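Long-range contacts in homoserine dehydrogenase (Staphylococcus aureus M1064, PDB 4PG7), which catalyses the nicotinamide-cofactor-dependent interconversion of homoserine and aspartate semialdehyde, a step of the aspartic acid pathway: residues A[241-246]-A[279-284]; A[173-178]-A[269-274]; A[128-133]-A[235-240]. One frame throughout, in Å; residues are numbered along the deposited sequence. Where two conformers were deposited one is given.

Contact 1: residues A[241-246]-A[279-284]. With LYS (lysine), chain K.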
ATOM      1  N   ASN A 241      -2.568  14.290 -23.290  1.00 43.70           N
ATOM      2  CA  ASN A 241      -2.391  13.764 -24.633  1.00 46.38           C
ATOM      3  C   ASN A 241      -1.001  13.162 -24.880  1.00 43.52           C
ATOM      4  O   ASN A 241      -0.790  12.570 -25.908  1.00 42.51           O
ATOM      5  CB  ASN A 241      -2.776  14.802 -25.704  1.00 51.19           C
ATOM      6  CG  ASN A 241      -1.889  16.021 -25.684  1.00 57.14           C
ATOM      7  OD1 ASN A 241      -0.877  16.052 -24.986  1.00 61.37           O
ATOM      8  ND2 ASN A 241      -2.263  17.041 -26.453  1.00 63.10           N
ATOM      9  N   ASP A 242      -0.073  13.310 -23.936  1.00 42.78           N
ATOM     10  CA  ASP A 242       1.181  12.581 -23.972  1.00 41.39           C
ATOM     11  C   ASP A 242       0.999  11.115 -23.531  1.00 38.74           C
ATOM     12  O   ASP A 242       1.889  10.319 -23.730  1.00 36.76           O
ATOM     13  CB  ASP A 242       2.232  13.228 -23.050  1.00 46.12           C
ATOM     14  CG  ASP A 242       2.627  14.648 -23.480  1.00 50.07           C
ATOM     15  OD1 ASP A 242       2.594  14.954 -24.697  1.00 51.60           O
ATOM     16  OD2 ASP A 242       2.998  15.446 -22.576  1.00 53.55           O
ATOM     17  N   VAL A 243      -0.125  10.758 -22.919  1.00 35.55           N
ATOM     18  CA  VAL A 243      -0.338   9.378 -22.483  1.00 34.20           C
ATOM     19  C   VAL A 243      -0.861   8.554 -23.652  1.00 34.25           C
ATOM     20  O   VAL A 243      -1.982   8.731 -24.079  1.00 35.04           O
ATOM     21  CB  VAL A 243      -1.327   9.271 -21.310  1.00 34.15           C
ATOM     22  CG1 VAL A 243      -1.487   7.814 -20.862  1.00 32.82           C
ATOM     23  CG2 VAL A 243      -0.861  10.123 -20.142  1.00 34.70           C
ATOM     24  N   LYS A 244      -0.050   7.639 -24.157  1.00 33.51           N
ATOM     25  CA  LYS A 244      -0.499   6.747 -25.216  1.00 35.97           C
ATOM     26  C   LYS A 244      -1.580   5.860 -24.638  1.00 35.00           C
ATOM     27  O   LYS A 244      -1.332   5.151 -23.668  1.00 33.37           O
ATOM     28  CB  LYS A 244       0.674   5.910 -25.747  1.00 39.30           C
ATOM     29  CG  LYS A 244       1.744   6.752 -26.442  1.00 43.31           C
ATOM     30  CD  LYS A 244       2.905   5.892 -26.926  1.00 49.98           C
ATOM     31  CE  LYS A 244       3.872   6.674 -27.809  1.00 54.37           C
ATOM     32  NZ  LYS A 244       4.518   7.805 -27.081  1.00 57.06           N
ATOM     33  N   ARG A 245      -2.766   5.886 -25.241  1.00 33.15           N
ATOM     34  CA  ARG A 245      -3.939   5.279 -24.624  1.00 34.97           C
ATOM     35  C   ARG A 245      -4.709   4.354 -25.553  1.00 33.22           C
ATOM     36  O   ARG A 245      -4.934   4.680 -26.708  1.00 32.93           O
ATOM     37  CB  ARG A 245      -4.864   6.386 -24.167  1.00 35.20           C
ATOM     38  CG  ARG A 245      -6.150   5.911 -23.526  1.00 36.46           C
ATOM     39  CD  ARG A 245      -6.994   7.096 -23.103  1.00 37.20           C
ATOM     40  NE  ARG A 245      -7.212   8.018 -24.212  1.00 39.54           N
ATOM     41  CZ  ARG A 245      -8.071   7.838 -25.210  1.00 41.05           C
ATOM     42  NH1 ARG A 245      -8.831   6.761 -25.287  1.00 42.51           N
ATOM     43  NH2 ARG A 245      -8.168   8.757 -26.154  1.00 45.11           N
ATOM     44  N   ARG A 246      -5.074   3.189 -25.029  1.00 31.32           N
ATOM     45  CA  ARG A 246      -6.001   2.273 -25.675  1.00 29.31           C
ATOM     46  C   ARG A 246      -6.865   1.657 -24.578  1.00 27.75           C
ATOM     47  O   ARG A 246      -6.358   1.269 -23.521  1.00 27.18           O
ATOM     48  CB  ARG A 246      -5.244   1.174 -26.436  1.00 29.45           C
ATOM     49  CG  ARG A 246      -6.121  -0.004 -26.874  1.00 29.90           C
ATOM     50  CD  ARG A 246      -5.302  -1.186 -27.380  1.00 30.10           C
ATOM     51  NE  ARG A 246      -4.710  -0.929 -28.682  1.00 31.41           N
ATOM     52  CZ  ARG A 246      -3.678  -1.586 -29.214  1.00 31.96           C
ATOM     53  NH1 ARG A 246      -3.044  -2.560 -28.563  1.00 29.96           N
ATOM     54  NH2 ARG A 246      -3.250  -1.232 -30.419  1.00 34.57           N
ATOM     55  N   VAL A 279       9.541  11.063 -19.021  1.00 49.42           N
ATOM     56  CA  VAL A 279       8.500  10.107 -18.649  1.00 44.54           C
ATOM     57  C   VAL A 279       7.844   9.532 -19.901  1.00 41.24           C
ATOM     58  O   VAL A 279       7.361  10.277 -20.738  1.00 40.09           O
ATOM     59  CB  VAL A 279       7.404  10.787 -17.789  1.00 45.79           C
ATOM     60  CG1 VAL A 279       6.283   9.802 -17.429  1.00 43.50           C
ATOM     61  CG2 VAL A 279       8.007  11.406 -16.530  1.00 46.35           C
ATOM     62  N   ASN A 280       7.824   8.212 -20.028  1.00 38.04           N
ATOM     63  CA  ASN A 280       6.987   7.547 -21.020  1.00 39.13           C
ATOM     64  C   ASN A 280       5.747   6.998 -20.326  1.00 34.67           C
ATOM     65  O   ASN A 280       5.854   6.140 -19.454  1.00 31.83           O
ATOM     66  CB  ASN A 280       7.738   6.397 -21.689  1.00 42.56           C
ATOM     67  CG  ASN A 280       8.899   6.874 -22.517  1.00 47.71           C
ATOM     68  OD1 ASN A 280       9.983   6.311 -22.443  1.00 55.12           O
ATOM     69  ND2 ASN A 280       8.686   7.927 -23.312  1.00 48.69           N
ATOM     70  N   ALA A 281       4.584   7.497 -20.713  1.00 33.46           N
ATOM     71  CA  ALA A 281       3.337   7.185 -20.010  1.00 31.37           C
ATOM     72  C   ALA A 281       2.337   6.546 -20.952  1.00 30.46           C
ATOM     73  O   ALA A 281       2.222   6.958 -22.092  1.00 28.21           O
ATOM     74  CB  ALA A 281       2.750   8.445 -19.415  1.00 31.35           C
ATOM     75  N   SER A 282       1.605   5.543 -20.457  1.00 29.36           N
ATOM     76  CA  SER A 282       0.634   4.820 -21.267  1.00 28.94           C
ATOM     77  C   SER A 282      -0.467   4.175 -20.449  1.00 28.75           C
ATOM     78  O   SER A 282      -0.322   3.927 -19.252  1.00 26.99           O
ATOM     79  CB  SER A 282       1.327   3.719 -22.076  1.00 29.82           C
ATOM     80  OG  SER A 282       2.083   2.867 -21.227  1.00 31.10           O
ATOM     81  N   VAL A 283      -1.563   3.895 -21.134  1.00 28.12           N
ATOM     82  CA  VAL A 283      -2.654   3.116 -20.606  1.00 28.56           C
ATOM     83  C   VAL A 283      -3.031   2.159 -21.718  1.00 28.12           C
ATOM     84  O   VAL A 283      -3.366   2.606 -22.810  1.00 29.55           O
ATOM     85  CB  VAL A 283      -3.869   4.002 -20.308  1.00 31.01           C
ATOM     86  CG1 VAL A 283      -5.069   3.155 -19.925  1.00 32.53           C
ATOM     87  CG2 VAL A 283      -3.555   4.964 -19.187  1.00 32.83           C
ATOM     88  N   GLU A 284      -2.999   0.858 -21.457  1.00 26.53           N
ATOM     89  CA  GLU A 284      -3.467  -0.097 -22.453  1.00 26.78           C
ATOM     90  C   GLU A 284      -3.617  -1.505 -21.907  1.00 24.32           C
ATOM     91  O   GLU A 284      -3.042  -1.850 -20.867  1.00 23.00           O
ATOM     92  CB  GLU A 284      -2.540  -0.114 -23.676  1.00 28.29           C
ATOM     93  CG  GLU A 284      -1.150  -0.574 -23.372  1.00 29.18           C
ATOM     94  CD  GLU A 284      -0.208  -0.361 -24.551  1.00 32.56           C
ATOM     95  OE1 GLU A 284      -0.526  -0.781 -25.690  1.00 32.53           O
ATOM     96  OE2 GLU A 284       0.861   0.202 -24.309  1.00 33.30           O
TER
HETATM   97  N   LYS K 509     -11.666  -8.053 -32.180  1.00 56.65           N
HETATM   98  CA  LYS K 509     -10.917  -6.791 -32.498  1.00 59.62           C
HETATM   99  C   LYS K 509      -9.886  -6.984 -33.606  1.00 60.06           C
HETATM  100  O   LYS K 509      -8.869  -6.266 -33.658  1.00 53.74           O
HETATM  101  CB  LYS K 509     -10.223  -6.255 -31.244  1.00 54.84           C
HETATM  102  CG  LYS K 509      -9.743  -4.824 -31.371  1.00 58.66           C
HETATM  103  CD  LYS K 509      -8.285  -4.661 -30.973  1.00 55.09           C
HETATM  104  CE  LYS K 509      -7.836  -3.246 -31.259  1.00 54.44           C
HETATM  105  NZ  LYS K 509      -6.411  -2.998 -30.911  1.00 55.14           N
HETATM  106  OXT LYS K 509     -10.069  -7.848 -34.477  1.00 63.48           O
HETATM  107  O   HOH W   1       4.331   9.557 -22.619  1.00 35.26           O
HETATM  108  O   HOH W   2       4.317   6.473 -24.202  1.00 57.84           O
HETATM  109  O   HOH W   3      -2.484  -2.644 -25.787  1.00 31.32           O

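Contact 2: residues A[173-178]-A[269-274]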
ATOM      1  N   LYS A 173       9.624   3.543 -12.024  1.00 35.13           N
ATOM      2  CA  LYS A 173       8.519   2.997 -12.804  1.00 33.50           C
ATOM      3  C   LYS A 173       7.329   2.725 -11.891  1.00 31.18           C
ATOM      4  O   LYS A 173       7.498   2.333 -10.745  1.00 30.29           O
ATOM      5  CB  LYS A 173       8.959   1.717 -13.534  1.00 33.82           C
ATOM      6  CG  LYS A 173       7.860   0.988 -14.314  1.00 32.17           C
ATOM      7  CD  LYS A 173       8.444  -0.189 -15.084  1.00 34.26           C
ATOM      8  CE  LYS A 173       7.364  -0.979 -15.803  1.00 34.64           C
ATOM      9  NZ  LYS A 173       7.872  -2.260 -16.369  1.00 35.67           N
ATOM     10  N   PHE A 174       6.128   2.965 -12.396  1.00 30.96           N
ATOM     11  CA  PHE A 174       4.928   2.451 -11.747  1.00 29.31           C
ATOM     12  C   PHE A 174       4.026   1.808 -12.762  1.00 28.74           C
ATOM     13  O   PHE A 174       4.010   2.198 -13.926  1.00 28.68           O
ATOM     14  CB  PHE A 174       4.176   3.552 -10.986  1.00 29.72           C
ATOM     15  CG  PHE A 174       3.547   4.597 -11.869  1.00 29.63           C
ATOM     16  CD1 PHE A 174       2.288   4.386 -12.438  1.00 29.85           C
ATOM     17  CD2 PHE A 174       4.174   5.795 -12.105  1.00 30.51           C
ATOM     18  CE1 PHE A 174       1.694   5.335 -13.246  1.00 29.72           C
ATOM     19  CE2 PHE A 174       3.579   6.759 -12.910  1.00 31.51           C
ATOM     20  CZ  PHE A 174       2.351   6.529 -13.492  1.00 30.40           C
ATOM     21  N   MET A 175       3.270   0.820 -12.303  1.00 28.35           N
ATOM     22  CA  MET A 175       2.224   0.187 -13.096  1.00 28.12           C
ATOM     23  C   MET A 175       1.001   0.088 -12.215  1.00 27.51           C
ATOM     24  O   MET A 175       1.104  -0.337 -11.061  1.00 26.62           O
ATOM     25  CB  MET A 175       2.619  -1.228 -13.503  1.00 28.65           C
ATOM     26  CG  MET A 175       3.810  -1.307 -14.408  1.00 31.28           C
ATOM     27  SD  MET A 175       4.031  -2.994 -14.963  1.00 34.60           S
ATOM     28  CE  MET A 175       4.625  -3.807 -13.505  1.00 35.09           C
ATOM     29  N   GLY A 176      -0.157   0.428 -12.758  1.00 26.37           N
ATOM     30  CA  GLY A 176      -1.342   0.419 -11.970  1.00 25.80           C
ATOM     31  C   GLY A 176      -2.582  -0.053 -12.658  1.00 26.50           C
ATOM     32  O   GLY A 176      -2.728   0.080 -13.884  1.00 27.28           O
ATOM     33  N   ILE A 177      -3.479  -0.617 -11.852  1.00 25.43           N
ATOM     34  CA  ILE A 177      -4.848  -0.863 -12.255  1.00 25.23           C
ATOM     35  C   ILE A 177      -5.612   0.307 -11.662  1.00 26.38           C
ATOM     36  O   ILE A 177      -5.703   0.403 -10.447  1.00 25.32           O
ATOM     37  CB  ILE A 177      -5.335  -2.225 -11.749  1.00 25.40           C
ATOM     38  CG1 ILE A 177      -4.544  -3.324 -12.468  1.00 24.63           C
ATOM     39  CG2 ILE A 177      -6.841  -2.363 -11.940  1.00 24.89           C
ATOM     40  CD1 ILE A 177      -4.640  -4.712 -11.859  1.00 25.12           C
ATOM     41  N   LEU A 178      -6.063   1.230 -12.528  1.00 26.52           N
ATOM     42  CA  LEU A 178      -6.455   2.559 -12.107  1.00 29.71           C
ATOM     43  C   LEU A 178      -7.889   2.913 -12.418  1.00 30.95           C
ATOM     44  O   LEU A 178      -8.315   4.044 -12.166  1.00 35.75           O
ATOM     45  CB  LEU A 178      -5.545   3.621 -12.718  1.00 29.77           C
ATOM     46  CG  LEU A 178      -4.065   3.461 -12.373  1.00 32.02           C
ATOM     47  CD1 LEU A 178      -3.250   4.523 -13.092  1.00 33.58           C
ATOM     48  CD2 LEU A 178      -3.847   3.567 -10.875  1.00 33.56           C
ATOM     49  N   ILE A 269      -3.618  -1.562 -17.822  1.00 23.66           N
ATOM     50  CA  ILE A 269      -2.507  -1.049 -17.020  1.00 24.96           C
ATOM     51  C   ILE A 269      -2.144   0.380 -17.421  1.00 25.50           C
ATOM     52  O   ILE A 269      -1.971   0.675 -18.606  1.00 25.73           O
ATOM     53  CB  ILE A 269      -1.275  -1.925 -17.191  1.00 26.04           C
ATOM     54  CG1 ILE A 269      -1.543  -3.358 -16.669  1.00 25.33           C
ATOM     55  CG2 ILE A 269      -0.035  -1.336 -16.495  1.00 27.50           C
ATOM     56  CD1 ILE A 269      -1.773  -3.449 -15.197  1.00 25.74           C
ATOM     57  N   GLY A 270      -2.068   1.258 -16.426  1.00 24.88           N
ATOM     58  CA  GLY A 270      -1.548   2.597 -16.596  1.00 24.78           C
ATOM     59  C   GLY A 270      -0.138   2.567 -16.069  1.00 26.68           C
ATOM     60  O   GLY A 270       0.129   2.086 -14.950  1.00 26.50           O
ATOM     61  N   LYS A 271       0.787   3.031 -16.892  1.00 27.44           N
ATOM     62  CA  LYS A 271       2.209   2.827 -16.646  1.00 28.52           C
ATOM     63  C   LYS A 271       2.930   4.139 -16.848  1.00 29.70           C
ATOM     64  O   LYS A 271       2.636   4.867 -17.801  1.00 30.45           O
ATOM     65  CB  LYS A 271       2.701   1.812 -17.658  1.00 29.54           C
ATOM     66  CG  LYS A 271       4.072   1.283 -17.439  1.00 32.43           C
ATOM     67  CD  LYS A 271       4.238  -0.081 -18.119  1.00 34.44           C
ATOM     68  CE  LYS A 271       4.266  -0.017 -19.637  1.00 34.61           C
ATOM     69  NZ  LYS A 271       4.242  -1.411 -20.216  1.00 35.75           N
ATOM     70  N   GLY A 272       3.882   4.423 -15.972  1.00 29.67           N
ATOM     71  CA  GLY A 272       4.809   5.519 -16.176  1.00 32.15           C
ATOM     72  C   GLY A 272       6.226   5.050 -15.934  1.00 33.89           C
ATOM     73  O   GLY A 272       6.526   4.497 -14.867  1.00 34.13           O
ATOM     74  N   ILE A 273       7.087   5.263 -16.928  1.00 35.96           N
ATOM     75  CA  ILE A 273       8.510   4.909 -16.856  1.00 38.40           C
ATOM     76  C   ILE A 273       9.340   6.190 -16.993  1.00 41.85           C
ATOM     77  O   ILE A 273       9.184   6.929 -17.957  1.00 38.76           O
ATOM     78  CB  ILE A 273       8.889   3.924 -17.980  1.00 39.83           C
ATOM     79  CG1 ILE A 273       8.021   2.660 -17.908  1.00 39.44           C
ATOM     80  CG2 ILE A 273      10.367   3.562 -17.885  1.00 41.81           C
ATOM     81  CD1 ILE A 273       8.135   1.742 -19.110  1.00 42.19           C
ATOM     82  N   TYR A 274      10.195   6.454 -16.011  1.00 46.04           N
ATOM     83  CA  TYR A 274      10.994   7.668 -15.971  1.00 52.27           C
ATOM     84  C   TYR A 274      12.429   7.282 -16.280  1.00 56.15           C
ATOM     85  O   TYR A 274      13.108   6.732 -15.427  1.00 54.60           O
ATOM     86  CB  TYR A 274      10.899   8.310 -14.588  1.00 56.05           C
ATOM     87  CG  TYR A 274      11.576   9.662 -14.413  1.00 61.88           C
ATOM     88  CD1 TYR A 274      11.649  10.584 -15.457  1.00 64.45           C
ATOM     89  CD2 TYR A 274      12.082  10.043 -13.173  1.00 64.26           C
ATOM     90  CE1 TYR A 274      12.237  11.825 -15.274  1.00 65.79           C
ATOM     91  CE2 TYR A 274      12.665  11.282 -12.981  1.00 67.57           C
ATOM     92  CZ  TYR A 274      12.745  12.169 -14.038  1.00 67.85           C
ATOM     93  OH  TYR A 274      13.332  13.399 -13.851  1.00 72.73           O
TER

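Contact 3: residues A[128-133]-A[235-240]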
ATOM      1  N   LEU A 128      -5.374  18.256 -13.560  1.00 40.65           N
ATOM      2  CA  LEU A 128      -4.285  17.455 -14.086  1.00 40.85           C
ATOM      3  C   LEU A 128      -2.987  18.060 -13.563  1.00 41.29           C
ATOM      4  O   LEU A 128      -3.017  19.017 -12.765  1.00 39.65           O
ATOM      5  CB  LEU A 128      -4.354  17.416 -15.615  1.00 42.11           C
ATOM      6  CG  LEU A 128      -5.560  16.622 -16.137  1.00 43.78           C
ATOM      7  CD1 LEU A 128      -5.827  16.875 -17.615  1.00 46.23           C
ATOM      8  CD2 LEU A 128      -5.390  15.136 -15.893  1.00 44.08           C
ATOM      9  N   ALA A 129      -1.855  17.510 -13.994  1.00 38.41           N
ATOM     10  CA  ALA A 129      -0.573  17.880 -13.435  1.00 39.88           C
ATOM     11  C   ALA A 129      -0.246  19.351 -13.696  1.00 41.40           C
ATOM     12  O   ALA A 129       0.265  20.028 -12.808  1.00 41.93           O
ATOM     13  CB  ALA A 129       0.532  16.998 -13.986  1.00 39.93           C
ATOM     14  N   VAL A 130      -0.535  19.820 -14.907  1.00 40.99           N
ATOM     15  CA  VAL A 130      -0.303  21.220 -15.283  1.00 43.70           C
ATOM     16  C   VAL A 130      -0.967  22.145 -14.258  1.00 43.61           C
ATOM     17  O   VAL A 130      -0.359  23.106 -13.768  1.00 43.69           O
ATOM     18  CB  VAL A 130      -0.845  21.527 -16.703  1.00 45.66           C
ATOM     19  CG1 VAL A 130      -0.825  23.029 -16.994  1.00 49.01           C
ATOM     20  CG2 VAL A 130      -0.004  20.817 -17.759  1.00 48.40           C
ATOM     21  N   HIS A 131      -2.194  21.794 -13.899  1.00 41.33           N
ATOM     22  CA  HIS A 131      -2.983  22.591 -12.987  1.00 42.73           C
ATOM     23  C   HIS A 131      -2.439  22.548 -11.562  1.00 42.66           C
ATOM     24  O   HIS A 131      -2.323  23.591 -10.910  1.00 41.97           O
ATOM     25  CB  HIS A 131      -4.449  22.138 -13.072  1.00 42.43           C
ATOM     26  CG  HIS A 131      -4.980  22.164 -14.473  1.00 44.21           C
ATOM     27  ND1 HIS A 131      -5.353  21.028 -15.161  1.00 44.43           N
ATOM     28  CD2 HIS A 131      -5.106  23.186 -15.350  1.00 44.47           C
ATOM     29  CE1 HIS A 131      -5.736  21.351 -16.382  1.00 44.40           C
ATOM     30  NE2 HIS A 131      -5.587  22.656 -16.524  1.00 46.78           N
ATOM     31  N   LEU A 132      -2.125  21.353 -11.073  1.00 40.57           N
ATOM     32  CA  LEU A 132      -1.625  21.195  -9.711  1.00 42.20           C
ATOM     33  C   LEU A 132      -0.290  21.903  -9.521  1.00 44.26           C
ATOM     34  O   LEU A 132      -0.019  22.451  -8.450  1.00 45.62           O
ATOM     35  CB  LEU A 132      -1.469  19.721  -9.343  1.00 41.51           C
ATOM     36  CG  LEU A 132      -2.758  18.897  -9.292  1.00 42.49           C
ATOM     37  CD1 LEU A 132      -2.420  17.419  -9.106  1.00 41.84           C
ATOM     38  CD2 LEU A 132      -3.703  19.393  -8.198  1.00 43.23           C
ATOM     39  N   LYS A 133       0.529  21.883 -10.564  1.00 44.09           N
ATOM     40  CA  LYS A 133       1.834  22.511 -10.533  1.00 47.03           C
ATOM     41  C   LYS A 133       1.688  24.017 -10.353  1.00 48.06           C
ATOM     42  O   LYS A 133       2.269  24.593  -9.426  1.00 48.26           O
ATOM     43  CB  LYS A 133       2.587  22.198 -11.824  1.00 47.16           C
ATOM     44  CG  LYS A 133       3.852  22.996 -12.046  1.00 52.26           C
ATOM     45  CD  LYS A 133       4.843  22.831 -10.909  1.00 55.71           C
ATOM     46  CE  LYS A 133       6.234  23.304 -11.326  1.00 59.88           C
ATOM     47  NZ  LYS A 133       7.093  23.586 -10.140  1.00 62.22           N
ATOM     48  N   ASN A 235       7.730  13.983 -10.015  1.00 50.16           N
ATOM     49  CA  ASN A 235       7.767  15.442 -10.005  0.50 51.84           C
ATOM     50  C   ASN A 235       7.911  16.033 -11.408  1.00 51.93           C
ATOM     51  O   ASN A 235       8.558  17.052 -11.603  1.00 54.43           O
ATOM     52  CB  ASN A 235       8.879  15.941  -9.083  0.50 52.43           C
ATOM     53  CG  ASN A 235       8.829  15.298  -7.708  0.50 52.21           C
ATOM     54  OD1 ASN A 235       7.759  15.148  -7.120  0.50 50.54           O
ATOM     55  ND2 ASN A 235       9.990  14.915  -7.190  0.50 52.65           N
ATOM     56  N   GLN A 236       7.292  15.380 -12.383  1.00 51.48           N
ATOM     57  CA  GLN A 236       7.300  15.844 -13.761  1.00 51.94           C
ATOM     58  C   GLN A 236       5.874  16.043 -14.197  1.00 47.90           C
ATOM     59  O   GLN A 236       5.010  15.241 -13.883  1.00 47.18           O
ATOM     60  CB  GLN A 236       7.933  14.806 -14.682  1.00 54.09           C
ATOM     61  CG  GLN A 236       9.414  14.573 -14.440  1.00 58.29           C
ATOM     62  CD  GLN A 236      10.277  15.732 -14.889  1.00 61.35           C
ATOM     63  OE1 GLN A 236      11.121  16.211 -14.139  1.00 68.88           O
ATOM     64  NE2 GLN A 236      10.071  16.190 -16.114  1.00 62.50           N
ATOM     65  N   VAL A 237       5.653  17.092 -14.969  1.00 46.70           N
ATOM     66  CA  VAL A 237       4.358  17.390 -15.515  1.00 44.34           C
ATOM     67  C   VAL A 237       4.287  16.831 -16.919  1.00 43.72           C
ATOM     68  O   VAL A 237       5.073  17.216 -17.763  1.00 45.54           O
ATOM     69  CB  VAL A 237       4.140  18.914 -15.580  1.00 44.60           C
ATOM     70  CG1 VAL A 237       2.898  19.250 -16.385  1.00 44.42           C
ATOM     71  CG2 VAL A 237       4.062  19.504 -14.178  1.00 44.45           C
ATOM     72  N   ILE A 238       3.336  15.941 -17.175  1.00 42.70           N
ATOM     73  CA  ILE A 238       3.031  15.536 -18.547  1.00 42.33           C
ATOM     74  C   ILE A 238       1.614  15.948 -18.871  1.00 41.87           C
ATOM     75  O   ILE A 238       0.819  16.156 -17.974  1.00 42.42           O
ATOM     76  CB  ILE A 238       3.212  14.017 -18.768  1.00 42.19           C
ATOM     77  CG1 ILE A 238       2.171  13.195 -17.998  1.00 41.89           C
ATOM     78  CG2 ILE A 238       4.617  13.602 -18.371  1.00 42.33           C
ATOM     79  CD1 ILE A 238       2.252  11.706 -18.280  1.00 41.50           C
ATOM     80  N   LYS A 239       1.295  16.037 -20.156  1.00 43.97           N
ATOM     81  CA  LYS A 239      -0.060  16.363 -20.587  1.00 43.84           C
ATOM     82  C   LYS A 239      -0.871  15.091 -20.794  1.00 43.60           C
ATOM     83  O   LYS A 239      -0.308  14.030 -21.109  1.00 39.88           O
ATOM     84  CB  LYS A 239       0.003  17.143 -21.902  1.00 48.90           C
ATOM     85  CG  LYS A 239       0.746  18.480 -21.821  1.00 50.51           C
ATOM     86  CD  LYS A 239       0.949  19.084 -23.213  1.00 53.02           C
ATOM     87  N   LEU A 240      -2.194  15.190 -20.654  1.00 41.03           N
ATOM     88  CA  LEU A 240      -3.056  14.057 -20.906  1.00 41.82           C
ATOM     89  C   LEU A 240      -2.788  13.455 -22.285  1.00 42.67           C
ATOM     90  O   LEU A 240      -2.789  12.236 -22.436  1.00 42.17           O
ATOM     91  CB  LEU A 240      -4.533  14.429 -20.766  1.00 43.24           C
ATOM     92  CG  LEU A 240      -5.578  13.320 -20.982  1.00 42.17           C
ATOM     93  CD1 LEU A 240      -5.331  12.127 -20.064  1.00 42.09           C
ATOM     94  CD2 LEU A 240      -6.987  13.881 -20.761  1.00 41.96           C
TER
HETATM   95  O   HOH W   4      -1.086  17.787 -16.934  1.00 38.74           O

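Contact 1: residues A[241-246]-A[279-284]
K244 and V283 share the shortest backbone bond between 241-246 and 279-284, V283 N donating to K244 O over 2.8 Å. The next two bonds run the other way, K244 N to A281 O at 3.1 Å and R246 N to V283 O at 2.9 Å, and the CA-H groups of V243, S282, R245 and E284 add weaker contacts to carbonyl oxygens. V243, with CG1 anti to its backbone N (chi1 -178°), lays that methyl 3.9 Å from V283 CG2 and turns CG2 to the methyl of A281. This is parallel pairing: the short strand 244-245 runs alongside strand 278-289 of the mixed sheet, K244 sharing one face with S282 and R245 the other with V283. On the K244 face, a final bend (chi4 62°) brings NZ to a water that also donates to A281 O. A second water links D242 O to A281 N. R246 CB meets E284 CB at 4.1 Å, but OE1 of E284 stands 4.2 Å from R246 NH1 and well out of the guanidinium plane; a water joins the two atoms instead. NH1 is further held by V440 O, while NZ of the bound lysine lies above one guanidinium face, toward its rim, 3.5 Å from R246 NE. Helix 220-234 backs the V243, A281 and V283 side chains through V227, V226 and A222.

Contact 2: residues A[173-178]-A[269-274]
Strands 173-177 and 269-274 run antiparallel at 167°, with F174 opposite G272 and G176 opposite G270 as hydrogen-bonded pairs; each pair is closed by two reciprocal N-H...O bonds, the shortest from G176 N to G270 O at 2.8 Å. K173 with I273 and M175 with K271 form the non-hydrogen-bonded pairs. On one face the F174 ring carries the contact: its CG stands between the backbone N and the carbonyl carbon (chi1 68°), which swings the phenyl across to the partner strand and lays one face on the backbone of G272. There G272 N sits over the ring centre, and G272 CA makes a CH-pi contact 4.0 Å from the centroid of the F174 ring. Having no side chain, G272 lets the ring come down this closely. Farther along the same face L178 reaches back, its CD1 4.3 Å from G270 CA. On the other face K271 lies beside M175, with M175 CG 3.9 Å from K271 CD, and K173 runs beside I273, its CG 4.0 Å from I273 CG1. The two lysine NZ atoms of K173 and K271 come within 5.4 Å of each other, yet each forms a salt bridge to a different carboxylate oxygen of E444, which should offset their like charges. At the far end, I269 CD1 meets I177 CG1. Strand 302-308 flanks 171-177 beyond, so the pair lies in the interior of a mixed β-sheet, with helix 220-234 packed on the F174 face.

Contact 3: residues A[128-133]-A[235-240]
I238 O receives a 2.7 Å hydrogen bond from a water that in turn accepts from V130 N at 2.9 Å, the one water-mediated polar link between 235-240 and the start of helix 129-141. V130 N belongs to the first turn, where amide groups have no carbonyl one turn earlier to bond; the water supplies a partner, and the I238 carbonyl behind it would suit the positive end of the helix dipole. The remaining contact is apolar and centres on V237. Its CG1, anti to the backbone N (chi1 169°), presses against V130 CG2 at 3.6 Å and also touches the methyl of A129, 4.1 Å from A129 CB. The other branch, CG2, lies 3.9 Å from K133 CB, so one valine spans positions one turn apart on the helix, meeting V130 and K133 at about a right angle. Beyond that methylene, K133 carries its amine off to a salt bridge with D137. At the helix start L128 CD1 approaches L240 CB at 4.2 Å. L128 is the N-cap residue, and its backbone N-H is taken up by the side chain of H131, three residues on, whose ND1 lies 3.2 Å from L128 N with the donor in the imidazole plane. Helix 129-141, from the NAD-binding part of the chain, rests through A129 and L132 on V227, Y231 and I228 of helix 220-234, while the loop 235-240, which leads from that helix toward strand 244-245, turns I238 away from 128-133 and onto strand 278-289.

In the fold
Contact 2 is buried, whereas contacts 1 and 3 are partly buried, with several exposed residues. Contacts 1 and 2 belong to one mixed sheet: the consecutive strands 264-275 and 278-289 are neighbours, probably bonded through S282 O with K271 N and N280 N with I273 O. Both rest on regular backbone pairing, parallel in one and antiparallel in the other, while contact 3 has no direct hydrogen bond across it and relies on methyl packing and a water. Helix 220-234 touches all three. I238 connects contact 3 to contact 1 by packing on A281 and V243, and contact 1 alone extends to the bound lysine, through R246.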